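Local structure of beta-d-glucoside glucohydrolase (Hypocrea jecorina, 3ZZ1) at residues V332-D337 with K498-A503; V433-D438 with A464-V469; G10-K15 with I292-Y297. The protein probably hydrolyses terminal, non-reducing beta-D-glucosyl residues to release beta-D-glucose, acting in cellulose degradation as a family 3 glycoside hydrolase. All blocks are in the same frame, centred on the assembly; numbering follows the deposited sequence.

Interaction 1 (V332-D337 with K498-A503); sequences VLLKND and KAVVWA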
# COMPACT_ATOMS: atom_id res chain seq x y z
N VAL A 332 -13.73 -0.14 8.41
CA VAL A 332 -13.52 -0.75 9.71
C VAL A 332 -14.53 -0.16 10.69
O VAL A 332 -14.53 1.04 10.95
CB VAL A 332 -12.06 -0.53 10.21
CG1 VAL A 332 -11.81 -1.26 11.53
CG2 VAL A 332 -11.05 -0.99 9.15
N LEU A 333 -15.42 -1.00 11.21
CA LEU A 333 -16.32 -0.56 12.26
C LEU A 333 -15.55 -0.62 13.57
O LEU A 333 -15.09 -1.68 13.97
CB LEU A 333 -17.59 -1.42 12.30
CG LEU A 333 -18.65 -1.07 13.35
CD1 LEU A 333 -19.33 0.26 13.04
CD2 LEU A 333 -19.67 -2.20 13.46
N LEU A 334 -15.40 0.54 14.21
CA LEU A 334 -14.56 0.67 15.40
C LEU A 334 -15.38 0.63 16.68
O LEU A 334 -14.95 0.05 17.69
CB LEU A 334 -13.76 1.98 15.36
CG LEU A 334 -12.65 2.14 14.32
CD1 LEU A 334 -12.08 3.55 14.37
CD2 LEU A 334 -11.54 1.10 14.50
N LYS A 335 -16.55 1.26 16.65
CA LYS A 335 -17.44 1.30 17.79
C LYS A 335 -18.88 1.13 17.31
O LYS A 335 -19.30 1.78 16.35
CB LYS A 335 -17.28 2.62 18.53
CG LYS A 335 -17.71 2.61 19.98
CD LYS A 335 -17.82 4.03 20.50
CE LYS A 335 -17.65 4.11 22.00
NZ LYS A 335 -18.76 3.47 22.73
N ASN A 336 -19.63 0.26 17.98
CA ASN A 336 -21.04 0.07 17.68
C ASN A 336 -21.83 -0.23 18.95
O ASN A 336 -22.38 -1.32 19.12
CB ASN A 336 -21.23 -1.01 16.62
CG ASN A 336 -22.65 -1.03 16.05
OD1 ASN A 336 -23.10 -2.06 15.53
ND2 ASN A 336 -23.35 0.09 16.15
N ASP A 337 -21.87 0.76 19.84
CA ASP A 337 -22.58 0.66 21.10
C ASP A 337 -24.09 0.69 20.86
O ASP A 337 -24.56 1.35 19.93
CB ASP A 337 -22.17 1.80 22.03
CG ASP A 337 -20.98 1.45 22.91
OD1 ASP A 337 -20.21 0.52 22.56
OD2 ASP A 337 -20.81 2.12 23.95
N LYS A 498 -22.27 6.99 19.57
CA LYS A 498 -22.61 5.58 19.73
C LYS A 498 -21.91 4.68 18.72
O LYS A 498 -21.65 3.51 19.00
CB LYS A 498 -24.13 5.38 19.65
CG LYS A 498 -24.92 6.11 20.72
CD LYS A 498 -24.81 5.43 22.09
CE LYS A 498 -25.47 6.28 23.17
NZ LYS A 498 -26.72 6.94 22.69
N ALA A 499 -21.61 5.23 17.55
CA ALA A 499 -20.91 4.48 16.51
C ALA A 499 -19.78 5.28 15.87
O ALA A 499 -19.91 6.48 15.63
CB ALA A 499 -21.87 4.01 15.44
N VAL A 500 -18.66 4.59 15.62
CA VAL A 500 -17.54 5.16 14.89
C VAL A 500 -17.20 4.27 13.69
O VAL A 500 -16.86 3.10 13.84
CB VAL A 500 -16.29 5.37 15.79
CG1 VAL A 500 -15.15 5.98 14.99
CG2 VAL A 500 -16.63 6.26 16.98
N VAL A 501 -17.31 4.85 12.50
CA VAL A 501 -17.08 4.17 11.24
C VAL A 501 -15.78 4.67 10.63
O VAL A 501 -15.72 5.79 10.10
CB VAL A 501 -18.24 4.41 10.24
CG1 VAL A 501 -18.05 3.60 8.98
CG2 VAL A 501 -19.59 4.07 10.88
N TRP A 502 -14.73 3.86 10.73
CA TRP A 502 -13.46 4.14 10.08
C TRP A 502 -13.59 3.72 8.61
O TRP A 502 -13.34 2.56 8.25
CB TRP A 502 -12.31 3.39 10.77
CG TRP A 502 -10.94 3.92 10.44
CD1 TRP A 502 -10.05 3.39 9.54
CD2 TRP A 502 -10.31 5.08 11.00
NE1 TRP A 502 -8.90 4.15 9.52
CE2 TRP A 502 -9.03 5.19 10.40
CE3 TRP A 502 -10.69 6.03 11.96
CZ2 TRP A 502 -8.14 6.23 10.73
CZ3 TRP A 502 -9.80 7.05 12.29
CH2 TRP A 502 -8.54 7.14 11.67
N ALA A 503 -14.00 4.66 7.78
CA ALA A 503 -14.34 4.36 6.39
C ALA A 503 -13.12 4.31 5.46
O ALA A 503 -13.20 3.78 4.36
CB ALA A 503 -15.37 5.35 5.89
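Leu334 lies across Trp502, the two side chains crossing obliquely. Its CD1 methyl stands 3.6 Å from Trp502 CB and reaches the CE3 corner of the indole, while the same methyl also meets Val500 CG1 at 4.0 Å. CG of Leu334 is anti to its carbonyl carbon (chi1 -68°), which carries the branched end to these two partners. The CB of Leu334 already points toward the opposing strand because 332-336 and 498-502, an antiparallel pair, are interrupted here by a classic beta bulge: Leu334 and Lys335 together face Val500. Carbonyl O of Val500 takes the N-H of Leu334 at 3.0 Å and, more weakly, that of Lys335; Val500 N returns a bond to Lys335 O at 3.0 Å.

Beside the bulge, Val332, Lys335, Val500 and Trp502 project on one face of the sheet, where Lys335 CB rests on Val500 CB and Leu492 of helix 489-492 covers both residues. Leu333, Asn336, Ala499 and Val501 take the other face. Val332 and Trp502 exchange a pair of bonds, the one from Val332 N to Trp502 O being short (2.7 Å) and nearly straight (170°), and the return bond bent (135°). At the other end Asp337 N bonds to Lys498 O at 2.9 Å. Trp502 NE1 is held by Tyr530 OH, and Lys498 NZ turns away to Ser474 O.

Strand 332-336 is the outermost, antiparallel strand beside an otherwise parallel sheet in the family 3 C-terminal domain; on its far side Leu333 is bonded to the backbone of Leu577. The chemistry changes along it: aliphatic and aromatic carbon packs at the Trp502 end, whereas Lys335 NZ and Asp337 OD2 form a salt bridge of 2.7 Å within their own segment, probably neutralising each other near the surface.

Interaction 2 (V433-D438 with A464-V469); sequences VFITAD and ALVQAV
Val433 puts its two methyls against different residues of helix 464-469. CG1, anti to the backbone N (chi1 -169°), meets Val466 CG2 at 3.9 Å and Leu465 CG at 4.0 Å, crossing both side chains at a slant. CG2 instead runs beside Val469, the two valines sliding past each other in opposite directions, with 3.6 Å between Val433 CG2 and Val469 CG1. Two residues on, Ile435 offers its CG2 methyl to Val466 CG2 at 4.0 Å, the two side chains crossing at about a right angle, so that this one valine methyl touches both strand side chains.

All of this is dispersion contact among buried aliphatic groups; backbone bonds are made instead within the sheet, where Val433 pairs with Ile477 and Val479, and within the helix, where Val469 N bonds to Leu465 O.

The strand and helix axes run nearly antiparallel, at 166° and 9.1 Å, as expected for the first strand and connecting helix of a beta-alpha-beta unit made by 430-437, 462-472 and 476-482. Leu465 and Val469 also reach Val352 of strand 348-352, while Phe434 points from the strand away from this helix, against Pro395 and Ile399 of helix 395-404.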
# COMPACT_ATOMS: atom_id res chain seq x y z
N VAL A 433 -22.05 12.32 11.49
CA VAL A 433 -21.05 13.39 11.34
C VAL A 433 -19.84 12.91 10.54
O VAL A 433 -19.30 11.83 10.80
CB VAL A 433 -20.59 13.95 12.72
CG1 VAL A 433 -19.76 15.23 12.54
CG2 VAL A 433 -21.78 14.24 13.60
N PHE A 434 -19.42 13.73 9.58
CA PHE A 434 -18.35 13.38 8.66
C PHE A 434 -17.09 14.20 8.89
O PHE A 434 -17.10 15.42 8.75
CB PHE A 434 -18.82 13.51 7.21
CG PHE A 434 -19.79 12.45 6.79
CD1 PHE A 434 -21.14 12.57 7.10
CD2 PHE A 434 -19.35 11.32 6.12
CE1 PHE A 434 -22.04 11.58 6.73
CE2 PHE A 434 -20.25 10.34 5.74
CZ PHE A 434 -21.60 10.47 6.05
N ILE A 435 -16.02 13.50 9.27
CA ILE A 435 -14.74 14.13 9.54
C ILE A 435 -13.63 13.47 8.72
O ILE A 435 -13.80 12.34 8.24
CB ILE A 435 -14.39 14.14 11.06
CG1 ILE A 435 -14.15 12.72 11.58
CG2 ILE A 435 -15.47 14.87 11.87
CD1 ILE A 435 -13.66 12.65 13.02
N THR A 436 -12.53 14.19 8.53
CA THR A 436 -11.42 13.71 7.71
C THR A 436 -10.05 14.08 8.27
O THR A 436 -9.93 14.95 9.14
CB THR A 436 -11.46 14.29 6.27
OG1 THR A 436 -11.39 15.72 6.33
CG2 THR A 436 -12.71 13.85 5.50
N ALA A 437 -9.03 13.39 7.77
CA ALA A 437 -7.65 13.84 7.82
C ALA A 437 -6.99 13.47 6.49
O ALA A 437 -7.30 12.42 5.92
CB ALA A 437 -6.91 13.24 8.99
N ASP A 438 -6.10 14.33 6.01
CA ASP A 438 -5.50 14.17 4.70
C ASP A 438 -3.98 14.29 4.82
O ASP A 438 -3.47 14.80 5.81
CB ASP A 438 -6.05 15.24 3.73
CG ASP A 438 -5.99 14.82 2.26
OD1 ASP A 438 -5.47 13.72 1.95
OD2 ASP A 438 -6.46 15.59 1.39
N ALA A 464 -14.34 19.49 17.36
CA ALA A 464 -15.34 20.45 17.85
C ALA A 464 -16.68 20.30 17.13
O ALA A 464 -17.73 20.58 17.71
CB ALA A 464 -14.82 21.88 17.71
N LEU A 465 -16.63 19.85 15.88
CA LEU A 465 -17.85 19.57 15.13
C LEU A 465 -18.62 18.41 15.77
O LEU A 465 -19.84 18.50 15.93
CB LEU A 465 -17.55 19.29 13.65
CG LEU A 465 -18.74 19.09 12.70
CD1 LEU A 465 -19.65 20.33 12.63
CD2 LEU A 465 -18.23 18.74 11.31
N VAL A 466 -17.91 17.35 16.14
CA VAL A 466 -18.52 16.18 16.78
C VAL A 466 -19.05 16.54 18.17
O VAL A 466 -20.15 16.12 18.54
CB VAL A 466 -17.54 14.97 16.84
CG1 VAL A 466 -18.14 13.80 17.61
CG2 VAL A 466 -17.17 14.52 15.43
N GLN A 467 -18.28 17.34 18.91
CA GLN A 467 -18.69 17.84 20.23
C GLN A 467 -19.98 18.67 20.20
O GLN A 467 -20.81 18.55 21.10
CB GLN A 467 -17.56 18.65 20.87
CG GLN A 467 -16.37 17.82 21.32
CD GLN A 467 -15.16 18.67 21.67
OE1 GLN A 467 -15.05 19.83 21.26
NE2 GLN A 467 -14.24 18.09 22.44
N ALA A 468 -20.13 19.50 19.17
CA ALA A 468 -21.32 20.33 19.01
C ALA A 468 -22.56 19.49 18.68
O ALA A 468 -23.64 19.71 19.24
CB ALA A 468 -21.10 21.37 17.94
N VAL A 469 -22.39 18.52 17.78
CA VAL A 469 -23.46 17.60 17.41
C VAL A 469 -23.90 16.75 18.62
O VAL A 469 -25.09 16.49 18.80
CB VAL A 469 -23.07 16.71 16.19
CG1 VAL A 469 -24.10 15.61 15.93
CG2 VAL A 469 -22.91 17.58 14.94

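Interaction 3 (G10-K15 with I292-Y297); sequences GTAYDK and ILAAWY
Lys15 lies over the ring of Tyr297 where helix 8-20 packs against helix 282-298, a helix of the TIM-barrel-like family 3 N-terminal domain. The two helix axes cross at 120° and come within 8.0 Å. CB of Lys15 makes a CH-pi contact, 3.7 Å from the centroid of the Tyr297 ring and only 14° off its normal. CG is anti to the carbonyl carbon of Lys15 (chi1 -73°), and the chain beyond it stays extended, bringing CD along the ring to 3.7 Å from Tyr297 CD1. At the tip, NZ donates to two waters, each of which donates in turn to Tyr297 O, so the ammonium is tied by two bridges to a backbone carbonyl of the facing helix. On its other face the same tyrosine ring is covered by Trp296 CE3, holding it between carbon on both sides.

One turn back, small side chains let the helices close in: Ala12 and Ala294 have their CA atoms 4.8 Å apart, and Ala12 CB presses on Ala294 O at 3.3 Å. Ala12 CB also touches Tyr297 CB. The CB of Tyr13 leaves its helix away from this contact, yet the ring swings back to place CD1 at 3.6 Å from Ala294 CB, and its OH is hydrogen-bonded to Pro230 O.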
# COMPACT_ATOMS: atom_id res chain seq x y z
N GLY A 10 13.83 -16.67 -16.94
CA GLY A 10 14.89 -17.37 -17.68
C GLY A 10 14.71 -17.27 -19.18
O GLY A 10 15.66 -16.98 -19.91
N THR A 11 13.48 -17.49 -19.63
CA THR A 11 13.12 -17.40 -21.04
C THR A 11 13.18 -15.95 -21.52
O THR A 11 13.62 -15.68 -22.64
CB THR A 11 11.73 -18.03 -21.31
OG1 THR A 11 11.75 -19.40 -20.89
CG2 THR A 11 11.35 -17.96 -22.80
N ALA A 12 12.74 -15.02 -20.67
CA ALA A 12 12.82 -13.59 -20.97
C ALA A 12 14.28 -13.16 -21.15
O ALA A 12 14.58 -12.34 -22.02
CB ALA A 12 12.17 -12.77 -19.87
N TYR A 13 15.16 -13.73 -20.33
CA TYR A 13 16.60 -13.46 -20.43
C TYR A 13 17.24 -13.94 -21.73
O TYR A 13 18.05 -13.23 -22.32
CB TYR A 13 17.34 -14.00 -19.21
CG TYR A 13 17.66 -12.92 -18.20
CD1 TYR A 13 16.64 -12.13 -17.65
CD2 TYR A 13 18.97 -12.68 -17.80
CE1 TYR A 13 16.93 -11.12 -16.74
CE2 TYR A 13 19.27 -11.68 -16.88
CZ TYR A 13 18.24 -10.90 -16.36
OH TYR A 13 18.52 -9.91 -15.45
N ASP A 14 16.86 -15.14 -22.18
CA ASP A 14 17.32 -15.68 -23.47
C ASP A 14 16.93 -14.73 -24.61
O ASP A 14 17.77 -14.40 -25.45
CB ASP A 14 16.73 -17.07 -23.73
CG ASP A 14 17.17 -18.10 -22.69
OD1 ASP A 14 18.23 -17.93 -22.06
OD2 ASP A 14 16.45 -19.10 -22.52
N LYS A 15 15.67 -14.31 -24.62
CA LYS A 15 15.17 -13.35 -25.61
C LYS A 15 15.91 -12.01 -25.53
O LYS A 15 16.26 -11.44 -26.57
CB LYS A 15 13.67 -13.12 -25.43
CG LYS A 15 12.79 -14.26 -25.90
CD LYS A 15 11.36 -14.03 -25.44
CE LYS A 15 10.49 -15.25 -25.67
NZ LYS A 15 9.09 -14.97 -25.24
N ILE A 292 16.09 -4.46 -18.71
CA ILE A 292 14.97 -3.68 -19.27
C ILE A 292 14.25 -4.45 -20.37
O ILE A 292 13.02 -4.57 -20.35
CB ILE A 292 15.43 -2.28 -19.79
CG1 ILE A 292 16.00 -1.44 -18.65
CG2 ILE A 292 14.28 -1.54 -20.44
CD1 ILE A 292 16.85 -0.26 -19.11
N LEU A 293 15.00 -4.99 -21.33
CA LEU A 293 14.42 -5.80 -22.41
C LEU A 293 13.79 -7.10 -21.89
O LEU A 293 12.77 -7.54 -22.42
CB LEU A 293 15.46 -6.12 -23.49
CG LEU A 293 16.05 -4.96 -24.30
CD1 LEU A 293 16.98 -5.52 -25.36
CD2 LEU A 293 14.97 -4.09 -24.93
N ALA A 294 14.39 -7.70 -20.86
CA ALA A 294 13.83 -8.92 -20.27
C ALA A 294 12.45 -8.68 -19.68
O ALA A 294 11.58 -9.54 -19.78
CB ALA A 294 14.76 -9.48 -19.22
N ALA A 295 12.25 -7.51 -19.07
CA ALA A 295 10.97 -7.14 -18.47
C ALA A 295 9.90 -6.97 -19.55
O ALA A 295 8.73 -7.31 -19.34
CB ALA A 295 11.12 -5.85 -17.67
N TRP A 296 10.34 -6.46 -20.69
CA TRP A 296 9.50 -6.26 -21.87
C TRP A 296 9.08 -7.61 -22.45
O TRP A 296 7.89 -7.83 -22.77
CB TRP A 296 10.29 -5.43 -22.88
CG TRP A 296 9.57 -4.99 -24.13
CD1 TRP A 296 8.46 -4.20 -24.21
CD2 TRP A 296 9.97 -5.26 -25.48
NE1 TRP A 296 8.13 -3.99 -25.53
CE2 TRP A 296 9.04 -4.62 -26.33
CE3 TRP A 296 11.03 -5.98 -26.06
CZ2 TRP A 296 9.13 -4.69 -27.73
CZ3 TRP A 296 11.11 -6.05 -27.45
CH2 TRP A 296 10.17 -5.41 -28.27
N TYR A 297 10.03 -8.53 -22.57
CA TYR A 297 9.76 -9.88 -23.08
C TYR A 297 8.94 -10.71 -22.10
O TYR A 297 8.09 -11.50 -22.52
CB TYR A 297 11.05 -10.61 -23.43
CG TYR A 297 11.68 -10.16 -24.73
CD1 TYR A 297 11.03 -10.35 -25.94
CD2 TYR A 297 12.94 -9.56 -24.75
CE1 TYR A 297 11.61 -9.94 -27.15
CE2 TYR A 297 13.53 -9.14 -25.95
CZ TYR A 297 12.85 -9.34 -27.14
OH TYR A 297 13.43 -8.94 -28.33
O HOH W 1 7.64 -12.45 -24.95
O HOH W 2 9.40 -14.15 -22.52
O HOH W 3 15.04 -11.70 -28.73

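From the N terminus, interaction 3 comes first: helix 8-20 is met by helix 282-298, closing a loop of 276 residues that holds most of the barrel-like N-terminal domain. The chain then moves on to the other side of the molecule, about 49 Å away between centres, where 332-337 opens interaction 1. Before 498-503 completes interaction 1, interaction 2 opens at 433 and closes at 469. The two therefore nest, while interaction 3 stands in series with both. Interactions 1 and 2 reach the same six-stranded sheet, about 14 Å apart between centres and without touching: one adds the antiparallel strand 332-336 at its end, the other lays a helix against an inner strand.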